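Local coordinates for anopheles Plasmodium-responsive Leucine-rich repeat protein 1 (Anopheles gambiae, PDB 3OJA) that probably serves in the mosquito's innate immune response to Plasmodium, as a leucine-rich repeat protein that pairs with another protein chain, at residues Glu15-Asp20 and Phe43-Ile48; Cys27-Val32 and Val56-Ser61; Asn287-Ala292 and Arg492-Lys497; Thr488-Tyr493 and Asn508-His513. All coordinates share one frame; numbering follows the deposited sequence.

Contact 1: Glu15-Asp20 and Phe43-Ile48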
# COMPACT_ATOMS: atom_id res chain seq x y z
N GLU B 15 19.87 -58.87 -16.38
CA GLU B 15 19.99 -58.31 -17.73
C GLU B 15 18.69 -57.76 -18.28
O GLU B 15 17.71 -58.48 -18.41
CB GLU B 15 20.48 -59.38 -18.67
CG GLU B 15 21.08 -58.84 -19.94
CD GLU B 15 21.17 -59.92 -21.01
OE1 GLU B 15 22.32 -60.31 -21.33
OE2 GLU B 15 20.08 -60.37 -21.48
N TYR B 16 18.69 -56.48 -18.65
CA TYR B 16 17.45 -55.84 -19.09
C TYR B 16 17.45 -55.58 -20.59
O TYR B 16 18.46 -55.15 -21.14
CB TYR B 16 17.22 -54.55 -18.33
CG TYR B 16 17.33 -54.68 -16.83
CD1 TYR B 16 16.26 -55.18 -16.06
CD2 TYR B 16 18.50 -54.29 -16.17
CE1 TYR B 16 16.36 -55.31 -14.68
CE2 TYR B 16 18.62 -54.41 -14.80
CZ TYR B 16 17.55 -54.93 -14.06
OH TYR B 16 17.69 -55.01 -12.69
N LYS B 17 16.31 -55.84 -21.25
CA LYS B 17 16.24 -55.75 -22.70
C LYS B 17 15.13 -54.82 -23.20
O LYS B 17 14.08 -54.68 -22.56
CB LYS B 17 16.08 -57.16 -23.32
CG LYS B 17 17.41 -57.95 -23.44
CD LYS B 17 17.35 -59.14 -24.42
CE LYS B 17 18.36 -60.23 -24.03
NZ LYS B 17 19.80 -59.75 -24.12
N CYS B 18 15.36 -54.21 -24.36
CA CYS B 18 14.40 -53.31 -24.98
C CYS B 18 12.99 -53.91 -25.25
O CYS B 18 12.78 -55.08 -25.07
CB CYS B 18 15.03 -52.74 -26.23
SG CYS B 18 16.50 -51.73 -25.84
N ILE B 19 12.01 -53.08 -25.66
CA ILE B 19 10.69 -53.54 -26.08
C ILE B 19 9.94 -52.52 -26.97
O ILE B 19 9.02 -51.84 -26.51
CB ILE B 19 9.82 -53.83 -24.88
CG1 ILE B 19 10.49 -54.84 -23.99
CG2 ILE B 19 8.48 -54.38 -25.32
CD1 ILE B 19 9.56 -55.46 -22.98
N ASP B 20 10.31 -52.44 -28.25
CA ASP B 20 9.69 -51.52 -29.24
C ASP B 20 8.16 -51.32 -29.05
O ASP B 20 7.43 -52.31 -28.88
CB ASP B 20 9.97 -52.06 -30.67
CG ASP B 20 10.09 -50.95 -31.72
OD1 ASP B 20 9.44 -49.89 -31.55
OD2 ASP B 20 10.81 -51.14 -32.73
N PHE B 43 22.82 -54.15 -19.60
CA PHE B 43 21.73 -53.65 -20.42
C PHE B 43 21.92 -54.12 -21.84
O PHE B 43 23.05 -54.03 -22.38
CB PHE B 43 21.72 -52.12 -20.42
CG PHE B 43 21.15 -51.51 -19.16
CD1 PHE B 43 19.78 -51.33 -19.04
CD2 PHE B 43 21.99 -51.14 -18.12
CE1 PHE B 43 19.25 -50.80 -17.89
CE2 PHE B 43 21.48 -50.61 -16.97
CZ PHE B 43 20.09 -50.42 -16.85
N GLY B 44 20.82 -54.59 -22.45
CA GLY B 44 20.82 -55.16 -23.79
C GLY B 44 21.67 -56.42 -24.01
O GLY B 44 21.95 -57.21 -23.08
N PHE B 45 22.07 -56.63 -25.27
CA PHE B 45 22.94 -57.74 -25.62
C PHE B 45 24.35 -57.40 -25.23
O PHE B 45 24.70 -56.23 -25.09
CB PHE B 45 22.90 -58.04 -27.12
CG PHE B 45 21.56 -58.42 -27.61
CD1 PHE B 45 21.11 -59.74 -27.51
CD2 PHE B 45 20.72 -57.48 -28.16
CE1 PHE B 45 19.83 -60.11 -27.95
CE2 PHE B 45 19.43 -57.83 -28.62
CZ PHE B 45 18.99 -59.15 -28.51
N GLU B 46 25.15 -58.45 -25.02
CA GLU B 46 26.57 -58.35 -24.71
C GLU B 46 27.35 -57.74 -25.89
O GLU B 46 28.43 -57.17 -25.71
CB GLU B 46 27.11 -59.77 -24.37
CG GLU B 46 28.54 -59.82 -23.82
CD GLU B 46 28.90 -61.20 -23.23
OE1 GLU B 46 27.97 -62.03 -23.07
OE2 GLU B 46 30.11 -61.45 -22.93
N ASP B 47 26.80 -57.87 -27.10
CA ASP B 47 27.51 -57.43 -28.29
C ASP B 47 27.01 -56.03 -28.51
O ASP B 47 25.97 -55.81 -29.13
CB ASP B 47 27.17 -58.35 -29.49
CG ASP B 47 27.71 -57.80 -30.84
OD1 ASP B 47 28.84 -57.24 -30.85
OD2 ASP B 47 26.99 -57.94 -31.88
N ILE B 48 27.74 -55.06 -27.96
CA ILE B 48 27.19 -53.71 -27.85
C ILE B 48 26.58 -53.28 -29.19
O ILE B 48 25.61 -52.51 -29.22
CB ILE B 48 28.24 -52.67 -27.31
CG1 ILE B 48 29.37 -52.50 -28.33
CG2 ILE B 48 28.76 -53.12 -25.94
CD1 ILE B 48 30.47 -51.57 -27.90
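Strand 15-16 runs parallel to the end of strand 42-43, Tyr-16 CA lying 5.0 Å from Phe-43 CA, and the bridge is tied by Gly-44 N, which donates to Tyr-16 O at 2.8 Å with 158° at the hydrogen. The aromatic side chains of the bridged pair rise from the same face. Both have CG beside the backbone N (chi1 -50° for Tyr-16, -77° for Phe-43), which brings Tyr-16 CD2 over one face of the Phe-43 ring, 4.0 Å from CE1. Around that ring, Phe-29 makes an edge-to-face pair, and Ala-69 and Leu-70 of helix 69-73 pack on it as well. This two-stranded pairing lies at the N-terminal end of the leucine-rich repeat array, and with the Cys-18 to Cys-27 disulfide beside it the arrangement is consistent with an N-terminal cap. Charge gathers around Glu-15 and Lys-17. The Lys-17 chain bends only at its last torsion, placing NZ over one face of the Phe-45 ring, 4.1 Å from its centroid, a cation-pi contact. The same ammonium forms a salt bridge with Glu-15 OE2 at 2.7 Å, reached from above the carboxylate plane. Glu-15 itself extends past the backbone at Gly-44, its CD 3.5 Å from Gly-44 O, while OE1 has a long, weak ion pair with Arg-12.

Contact 2: Cys27-Val32 and Val56-Ser61. With NAG (2-acetamido-2-deoxy-beta-D-glucopyranose), chain H.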
# COMPACT_ATOMS: atom_id res chain seq x y z
N CYS B 27 12.91 -48.22 -27.79
CA CYS B 27 13.46 -49.04 -26.71
C CYS B 27 12.84 -48.70 -25.33
O CYS B 27 12.94 -47.60 -24.87
CB CYS B 27 14.98 -48.88 -26.68
SG CYS B 27 15.76 -49.84 -25.38
N VAL B 28 12.22 -49.65 -24.66
CA VAL B 28 11.60 -49.34 -23.39
C VAL B 28 11.99 -50.37 -22.36
O VAL B 28 11.43 -51.45 -22.34
CB VAL B 28 10.05 -49.39 -23.50
CG1 VAL B 28 9.41 -48.94 -22.18
CG2 VAL B 28 9.58 -48.55 -24.65
N PHE B 29 12.96 -50.07 -21.50
CA PHE B 29 13.35 -51.03 -20.49
C PHE B 29 12.25 -51.21 -19.47
O PHE B 29 11.69 -50.22 -19.04
CB PHE B 29 14.58 -50.54 -19.79
CG PHE B 29 15.81 -50.52 -20.65
CD1 PHE B 29 16.46 -51.70 -20.97
CD2 PHE B 29 16.34 -49.32 -21.09
CE1 PHE B 29 17.60 -51.67 -21.73
CE2 PHE B 29 17.48 -49.28 -21.86
CZ PHE B 29 18.12 -50.45 -22.17
N TYR B 30 11.90 -52.44 -19.08
CA TYR B 30 10.83 -52.60 -18.08
C TYR B 30 11.35 -53.07 -16.72
O TYR B 30 12.44 -53.56 -16.60
CB TYR B 30 9.75 -53.55 -18.56
CG TYR B 30 8.69 -52.96 -19.48
CD1 TYR B 30 7.38 -52.82 -19.05
CD2 TYR B 30 8.99 -52.60 -20.80
CE1 TYR B 30 6.38 -52.30 -19.88
CE2 TYR B 30 8.00 -52.07 -21.66
CZ TYR B 30 6.68 -51.92 -21.19
OH TYR B 30 5.66 -51.39 -21.99
N ASP B 31 10.54 -52.89 -15.69
CA ASP B 31 10.84 -53.36 -14.33
C ASP B 31 12.32 -53.40 -13.88
O ASP B 31 12.75 -54.30 -13.15
CB ASP B 31 10.13 -54.70 -14.10
CG ASP B 31 8.78 -54.79 -14.87
OD1 ASP B 31 7.95 -53.87 -14.75
OD2 ASP B 31 8.56 -55.80 -15.59
N VAL B 32 13.10 -52.39 -14.27
CA VAL B 32 14.48 -52.20 -13.78
C VAL B 32 14.53 -51.51 -12.41
O VAL B 32 13.92 -50.45 -12.24
CB VAL B 32 15.25 -51.31 -14.72
CG1 VAL B 32 16.68 -51.22 -14.29
CG2 VAL B 32 15.14 -51.86 -16.09
N VAL B 56 15.43 -44.17 -26.27
CA VAL B 56 15.31 -45.00 -25.06
C VAL B 56 14.49 -44.40 -23.83
O VAL B 56 14.69 -43.29 -23.41
CB VAL B 56 16.75 -45.31 -24.57
CG1 VAL B 56 16.76 -46.08 -23.33
CG2 VAL B 56 17.49 -46.06 -25.62
N THR B 57 13.62 -45.17 -23.22
CA THR B 57 13.02 -44.74 -21.97
C THR B 57 12.85 -45.94 -20.99
O THR B 57 13.29 -47.04 -21.31
CB THR B 57 11.69 -44.01 -22.25
OG1 THR B 57 11.01 -43.75 -21.02
CG2 THR B 57 10.79 -44.84 -23.15
N PHE B 58 12.31 -45.73 -19.79
CA PHE B 58 12.09 -46.84 -18.87
C PHE B 58 10.67 -46.81 -18.42
O PHE B 58 10.04 -45.77 -18.48
CB PHE B 58 12.94 -46.74 -17.65
CG PHE B 58 14.39 -46.90 -17.91
CD1 PHE B 58 15.12 -47.88 -17.24
CD2 PHE B 58 15.07 -46.04 -18.76
CE1 PHE B 58 16.46 -48.01 -17.44
CE2 PHE B 58 16.44 -46.17 -18.96
CZ PHE B 58 17.13 -47.16 -18.28
N LYS B 59 10.16 -47.97 -18.00
CA LYS B 59 8.79 -48.08 -17.50
C LYS B 59 8.86 -48.88 -16.21
O LYS B 59 9.72 -49.73 -16.08
CB LYS B 59 7.89 -48.73 -18.54
CG LYS B 59 6.42 -48.77 -18.16
CD LYS B 59 5.48 -49.23 -19.31
CE LYS B 59 3.99 -49.45 -18.82
NZ LYS B 59 3.34 -48.33 -18.00
N ASN B 60 7.99 -48.60 -15.24
CA ASN B 60 8.02 -49.29 -13.94
C ASN B 60 9.43 -49.53 -13.35
O ASN B 60 9.72 -50.61 -12.83
CB ASN B 60 7.25 -50.60 -14.01
CG ASN B 60 6.70 -51.01 -12.67
OD1 ASN B 60 6.70 -50.19 -11.75
ND2 ASN B 60 6.27 -52.29 -12.52
N SER B 61 10.27 -48.50 -13.39
CA SER B 61 11.64 -48.60 -12.99
C SER B 61 12.04 -47.50 -12.04
O SER B 61 11.46 -46.40 -12.05
CB SER B 61 12.51 -48.48 -14.21
OG SER B 61 12.11 -49.39 -15.20
C1 NAG H . 6.17 -52.60 -11.10
C2 NAG H . 4.69 -52.92 -11.05
C3 NAG H . 4.24 -53.09 -9.60
C4 NAG H . 4.88 -54.45 -9.26
C5 NAG H . 6.40 -54.23 -9.25
C6 NAG H . 7.12 -55.54 -8.84
C7 NAG H . 3.32 -52.49 -12.98
C8 NAG H . 2.16 -51.62 -13.48
N2 NAG H . 3.92 -51.98 -11.87
O3 NAG H . 2.82 -52.98 -9.51
O4 NAG H . 4.42 -55.17 -8.12
O5 NAG H . 6.89 -53.70 -10.53
O6 NAG H . 6.79 -56.67 -9.70
O7 NAG H . 3.69 -53.60 -13.52
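Phe-29 and Phe-58 lie side by side, pointing the same way from neighbouring strands, with ring planes inclined at 40°. Phe-29 CD2 sits over one face of the Phe-58 ring, 3.6 Å from CZ, and Phe-29 CB makes a CH-pi contact with that ring. In the ring plane at the Phe-58 edge comes Ser-61 OG. The Phe-29 ring has Cys-27 SG over one face and Val-56 CG1 at its edge, 3.6 Å from CE2, while Phe-43 and Phe-74 each pair with it edge-to-face. A third ring, Tyr-30, has Lys-59 CB over the centre of one face, 4.1 Å from the centroid. The Lys-59 chain is extended as far as CE, and it therefore runs past CE1 toward the hydroxyl end.

The backbones of strand 27-29 and residues 56-58 of strand 55-58 pair in parallel, the first rungs of the leucine-rich repeat ladder. Thr-57 N donates to Cys-27 O, Phe-29 N to Thr-57 O, and Lys-59 N to Phe-29 O at 2.9 Å. Ser-61 OG extends the pairing, giving its proton to Lys-59 O and accepting from Val-32 N at 3.3 Å. Asn-60 ND2, joined covalently to C1 of a NAG, also makes a weak hydrogen bond to Asp-31 OD1 at 3.2 Å, the amide and carboxylate planes nearly perpendicular. The chemistry thus divides between an apolar, disulfide-linked face built on aromatic rings and a polar turn that bears the N-linked sugar.

Contact 3: Asn287-Ala292 and Arg492-Lys497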
# COMPACT_ATOMS: atom_id res chain seq x y z
N ASN B 287 -1.81 -2.53 -8.67
CA ASN B 287 -1.15 -2.84 -7.41
C ASN B 287 0.27 -2.24 -7.20
O ASN B 287 1.15 -2.88 -6.61
CB ASN B 287 -1.04 -4.37 -7.22
CG ASN B 287 -2.34 -4.96 -6.87
OD1 ASN B 287 -2.80 -4.78 -5.73
ND2 ASN B 287 -3.00 -5.61 -7.85
N ASN B 288 0.49 -1.05 -7.71
CA ASN B 288 1.65 -0.31 -7.33
C ASN B 288 1.29 0.71 -6.21
O ASN B 288 0.61 0.32 -5.25
CB ASN B 288 2.24 0.36 -8.56
CG ASN B 288 3.16 -0.58 -9.34
OD1 ASN B 288 4.39 -0.41 -9.32
ND2 ASN B 288 2.56 -1.55 -10.09
N ARG B 289 1.77 1.95 -6.32
CA ARG B 289 1.43 3.00 -5.39
C ARG B 289 1.20 4.26 -6.17
O ARG B 289 1.60 5.35 -5.74
CB ARG B 289 2.59 3.33 -4.48
CG ARG B 289 3.15 2.20 -3.77
CD ARG B 289 4.28 2.66 -2.81
NE ARG B 289 4.75 1.52 -2.05
CZ ARG B 289 4.32 1.19 -0.85
NH1 ARG B 289 3.47 2.00 -0.23
NH2 ARG B 289 4.78 0.08 -0.28
N LEU B 290 0.60 4.12 -7.35
CA LEU B 290 0.45 5.26 -8.27
C LEU B 290 -0.34 6.36 -7.56
O LEU B 290 -1.47 6.16 -7.12
CB LEU B 290 -0.25 4.80 -9.58
CG LEU B 290 0.52 3.84 -10.46
CD1 LEU B 290 -0.19 3.42 -11.74
CD2 LEU B 290 1.82 4.45 -10.79
N VAL B 291 0.24 7.54 -7.45
CA VAL B 291 -0.57 8.71 -7.09
C VAL B 291 -0.79 9.69 -8.22
O VAL B 291 -1.55 10.61 -8.02
CB VAL B 291 0.02 9.51 -5.92
CG1 VAL B 291 -0.05 8.68 -4.64
CG2 VAL B 291 1.40 9.94 -6.25
N ALA B 292 -0.15 9.49 -9.39
CA ALA B 292 -0.26 10.42 -10.53
C ALA B 292 -0.05 9.68 -11.82
O ALA B 292 0.74 8.72 -11.86
CB ALA B 292 0.80 11.46 -10.44
N ARG B 492 5.86 -0.72 3.90
CA ARG B 492 6.24 -1.87 3.12
C ARG B 492 5.08 -2.82 2.85
O ARG B 492 4.98 -3.32 1.75
CB ARG B 492 7.36 -2.64 3.77
CG ARG B 492 8.11 -3.61 2.82
CD ARG B 492 8.90 -4.65 3.63
NE ARG B 492 9.49 -5.72 2.80
CZ ARG B 492 10.46 -6.56 3.19
NH1 ARG B 492 10.99 -6.49 4.43
NH2 ARG B 492 10.91 -7.49 2.34
N TYR B 493 4.22 -3.07 3.83
CA TYR B 493 3.16 -4.06 3.69
C TYR B 493 1.86 -3.38 3.41
O TYR B 493 0.81 -3.95 3.51
CB TYR B 493 3.09 -4.98 4.93
CG TYR B 493 4.37 -5.77 5.11
CD1 TYR B 493 4.72 -6.74 4.19
CD2 TYR B 493 5.27 -5.51 6.15
CE1 TYR B 493 5.87 -7.42 4.30
CE2 TYR B 493 6.47 -6.21 6.25
CZ TYR B 493 6.75 -7.16 5.31
OH TYR B 493 7.91 -7.92 5.35
N ARG B 494 1.91 -2.13 3.04
CA ARG B 494 0.71 -1.39 2.69
C ARG B 494 -0.37 -1.42 3.74
O ARG B 494 -1.55 -1.40 3.42
CB ARG B 494 0.17 -1.89 1.38
CG ARG B 494 1.20 -1.70 0.30
CD ARG B 494 0.96 -2.46 -0.92
NE ARG B 494 2.08 -2.26 -1.82
CZ ARG B 494 2.03 -2.38 -3.15
NH1 ARG B 494 0.86 -2.67 -3.72
NH2 ARG B 494 3.14 -2.22 -3.88
N LEU B 495 0.03 -1.40 5.01
CA LEU B 495 -0.90 -1.34 6.11
C LEU B 495 -1.30 0.12 6.39
O LEU B 495 -0.52 1.04 6.21
CB LEU B 495 -0.22 -1.97 7.32
CG LEU B 495 0.13 -3.43 7.08
CD1 LEU B 495 0.94 -4.05 8.23
CD2 LEU B 495 -1.15 -4.23 6.88
N PRO B 496 -2.52 0.34 6.84
CA PRO B 496 -2.85 1.74 7.09
C PRO B 496 -2.48 2.04 8.52
O PRO B 496 -2.78 1.22 9.36
CB PRO B 496 -4.37 1.75 6.93
CG PRO B 496 -4.80 0.24 7.05
CD PRO B 496 -3.57 -0.56 7.32
N LYS B 497 -1.85 3.18 8.80
CA LYS B 497 -1.33 3.47 10.16
C LYS B 497 -2.24 4.41 10.97
O LYS B 497 -2.54 5.52 10.55
CB LYS B 497 0.09 4.07 10.11
CG LYS B 497 0.34 5.00 8.91
CD LYS B 497 0.65 4.26 7.59
CE LYS B 497 0.44 5.18 6.34
NZ LYS B 497 1.61 6.11 6.12
O HOH W 1 4.95 -3.04 -1.25
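A polar contact between a repeat turn and the loop that ends helix 456-492 joins Asn-287-Ala-292 to Arg-492-Lys-497, with Arg-494 reaching across. The CA atoms of Arg-289 and Arg-494 stay 9.2 Å apart, so long side chains do the work. Arg-494, extended from CG to NE, brings NH1 to Asn-287 O at 2.9 Å with 166° at the hydrogen; the oxygen lies in the guanidinium plane, yet the donor stands above the carbonyl plane. NH2 adds a weak bond to the same oxygen at 3.4 Å and finds stronger partners in Glu-265 OE1 and Asn-264 O.

The Arg-289 and Arg-494 side chains cross obliquely, guanidinium planes 72° apart, with Arg-494 NE over one face of the Arg-289 group, 3.9 Å from NH2. Both arginines converge on Glu-265, Arg-289 through NE, and that shared carboxylate probably offsets part of their charge. Arg-289 NH2 also donates to Arg-491 O, near the helix end. One water donates to Arg-492 O at 3.0 Å and accepts weakly from Arg-289 NH2 and Arg-494 NE.

Two motifs meet here. Asn-288 bonds through OD1 to Leu-266 N and through ND2 to Leu-261 O, as the consensus asparagine of leucine-rich repeats does in its ladder. On the other segment, Arg-494 takes the positive-phi C-prime position (phi 54°) of a Schellman motif, in which Leu-495 N bonds to Leu-490 O and Arg-494 N to Arg-491 O.

Contact 4: Thr488-Tyr493 and Asn508-His513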
# COMPACT_ATOMS: atom_id res chain seq x y z
N THR B 488 8.41 2.24 8.39
CA THR B 488 8.93 1.52 7.22
C THR B 488 8.22 0.21 6.96
O THR B 488 7.99 -0.10 5.80
CB THR B 488 10.40 1.18 7.39
OG1 THR B 488 11.12 2.38 7.66
CG2 THR B 488 10.97 0.54 6.15
N ASN B 489 7.91 -0.57 7.99
CA ASN B 489 7.19 -1.83 7.81
C ASN B 489 5.71 -1.61 7.57
O ASN B 489 5.08 -2.40 6.92
CB ASN B 489 7.45 -2.84 8.94
CG ASN B 489 8.89 -3.39 8.92
OD1 ASN B 489 9.26 -4.06 7.99
ND2 ASN B 489 9.69 -3.09 9.93
N LEU B 490 5.09 -0.56 8.04
CA LEU B 490 3.70 -0.38 7.66
C LEU B 490 3.64 0.09 6.18
O LEU B 490 2.70 -0.22 5.41
CB LEU B 490 3.01 0.62 8.59
CG LEU B 490 2.92 0.20 10.07
CD1 LEU B 490 2.87 1.39 11.02
CD2 LEU B 490 1.69 -0.65 10.24
N ARG B 491 4.63 0.85 5.75
CA ARG B 491 4.61 1.30 4.39
C ARG B 491 4.87 0.10 3.51
O ARG B 491 4.18 -0.10 2.54
CB ARG B 491 5.63 2.40 4.17
CG ARG B 491 5.15 3.71 4.70
CD ARG B 491 6.22 4.78 4.71
NE ARG B 491 5.64 5.89 5.43
CZ ARG B 491 4.90 6.84 4.88
NH1 ARG B 491 4.71 6.85 3.57
NH2 ARG B 491 4.36 7.76 5.65
N ARG B 492 5.86 -0.72 3.90
CA ARG B 492 6.24 -1.87 3.12
C ARG B 492 5.08 -2.82 2.85
O ARG B 492 4.98 -3.32 1.75
CB ARG B 492 7.36 -2.64 3.77
CG ARG B 492 8.11 -3.61 2.82
CD ARG B 492 8.90 -4.65 3.63
NE ARG B 492 9.49 -5.72 2.80
CZ ARG B 492 10.46 -6.56 3.19
NH1 ARG B 492 10.99 -6.49 4.43
NH2 ARG B 492 10.91 -7.49 2.34
N TYR B 493 4.22 -3.07 3.83
CA TYR B 493 3.16 -4.06 3.69
C TYR B 493 1.86 -3.38 3.41
O TYR B 493 0.81 -3.95 3.51
CB TYR B 493 3.09 -4.98 4.93
CG TYR B 493 4.37 -5.77 5.11
CD1 TYR B 493 4.72 -6.74 4.19
CD2 TYR B 493 5.27 -5.51 6.15
CE1 TYR B 493 5.87 -7.42 4.30
CE2 TYR B 493 6.47 -6.21 6.25
CZ TYR B 493 6.75 -7.16 5.31
OH TYR B 493 7.91 -7.92 5.35
N ASN B 508 2.00 -4.61 16.29
CA ASN B 508 1.13 -5.75 16.13
C ASN B 508 0.46 -5.72 14.79
O ASN B 508 -0.00 -6.76 14.33
CB ASN B 508 0.08 -5.85 17.25
CG ASN B 508 0.54 -6.74 18.43
OD1 ASN B 508 1.27 -7.73 18.25
ND2 ASN B 508 0.12 -6.37 19.65
N LYS B 509 0.37 -4.57 14.15
CA LYS B 509 -0.36 -4.55 12.89
C LYS B 509 0.54 -5.28 11.89
O LYS B 509 0.06 -6.09 11.11
CB LYS B 509 -0.64 -3.11 12.41
CG LYS B 509 -2.09 -2.83 12.07
CD LYS B 509 -2.42 -1.32 11.94
CE LYS B 509 -2.27 -0.53 13.28
NZ LYS B 509 -2.37 0.97 13.13
N VAL B 510 1.84 -5.01 11.94
CA VAL B 510 2.79 -5.67 11.10
C VAL B 510 2.80 -7.16 11.41
O VAL B 510 2.67 -7.97 10.48
CB VAL B 510 4.20 -5.09 11.32
CG1 VAL B 510 5.29 -5.86 10.59
CG2 VAL B 510 4.19 -3.61 10.98
N PHE B 511 2.93 -7.55 12.68
CA PHE B 511 3.02 -8.98 12.97
C PHE B 511 1.72 -9.72 12.57
O PHE B 511 1.74 -10.83 12.04
CB PHE B 511 3.40 -9.27 14.41
CG PHE B 511 4.71 -8.71 14.79
CD1 PHE B 511 5.69 -8.53 13.86
CD2 PHE B 511 4.97 -8.36 16.07
CE1 PHE B 511 6.87 -8.00 14.20
CE2 PHE B 511 6.18 -7.85 16.40
CZ PHE B 511 7.12 -7.67 15.45
N THR B 512 0.58 -9.11 12.79
CA THR B 512 -0.67 -9.79 12.52
C THR B 512 -0.72 -9.98 11.02
O THR B 512 -1.08 -11.05 10.54
CB THR B 512 -1.90 -9.00 13.08
OG1 THR B 512 -2.02 -9.26 14.48
CG2 THR B 512 -3.20 -9.35 12.37
N HIS B 513 -0.35 -8.93 10.28
CA HIS B 513 -0.29 -9.04 8.81
C HIS B 513 0.63 -10.22 8.36
O HIS B 513 0.20 -11.05 7.56
CB HIS B 513 0.18 -7.75 8.13
CG HIS B 513 0.38 -7.92 6.65
ND1 HIS B 513 -0.67 -8.20 5.79
CD2 HIS B 513 1.49 -7.88 5.89
CE1 HIS B 513 -0.20 -8.30 4.56
NE2 HIS B 513 1.11 -8.12 4.59
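Tyr-493 meets His-513 from its first side-chain atom onward: CB lies 3.4 Å from His-513 CD2, CG 3.7 Å from that same atom, and CD1 3.9 Å from His-513 NE2. On the other ring branch CD2 comes within 4.5 Å of Val-510 CG1, and at the tip OH hydrogen-bonds to an acidic side chain of the other protein chain. The two rings are inclined at 46° with centroids 5.4 Å apart. His-513 sends its imidazole to this position with CG anti to the backbone N (chi1 174°).

One turn earlier the packing is aliphatic. Leu-490 CD2 touches Val-510 CG2 at 3.9 Å and also lies against Lys-509 CB, while Asn-489 CB rests on the same valine methyl. No hydrogen bond crosses between the segments, so apolar and ring packing carries this buried contact.

The short axes approach to 9.7 Å. Over residues 488-492 and 508-513 the helices run roughly the same way, at 41°, so the local pairing is not antiparallel; Leu-495 of the connecting loop packs on Leu-490 and His-513, and the partner chain packs on Tyr-493.

Overall arrangement
The four contacts form two pairs, on opposite sides of the chain's centre. Contacts 1 and 2, 11 Å between centres, share the start of the repeat array: a disulfide and packed aromatic rings join them, and both rest on parallel strand pairing. Contact 1 sets a buried Phe-43 beside an exposed cation-pi and salt-bridge group, contact 2 buried rings beside a glycosylated turn. Contacts 3 and 4, with centres 12 Å apart, share Arg-492 and Tyr-493, so one helix end serves both. There contact 3 is polar, water-linked and only partly buried where the repeats meet the interhelical loop, and contact 4 buried and apolar between helices. Another protein chain reaches contacts 3 and 4, but not contacts 1 and 2.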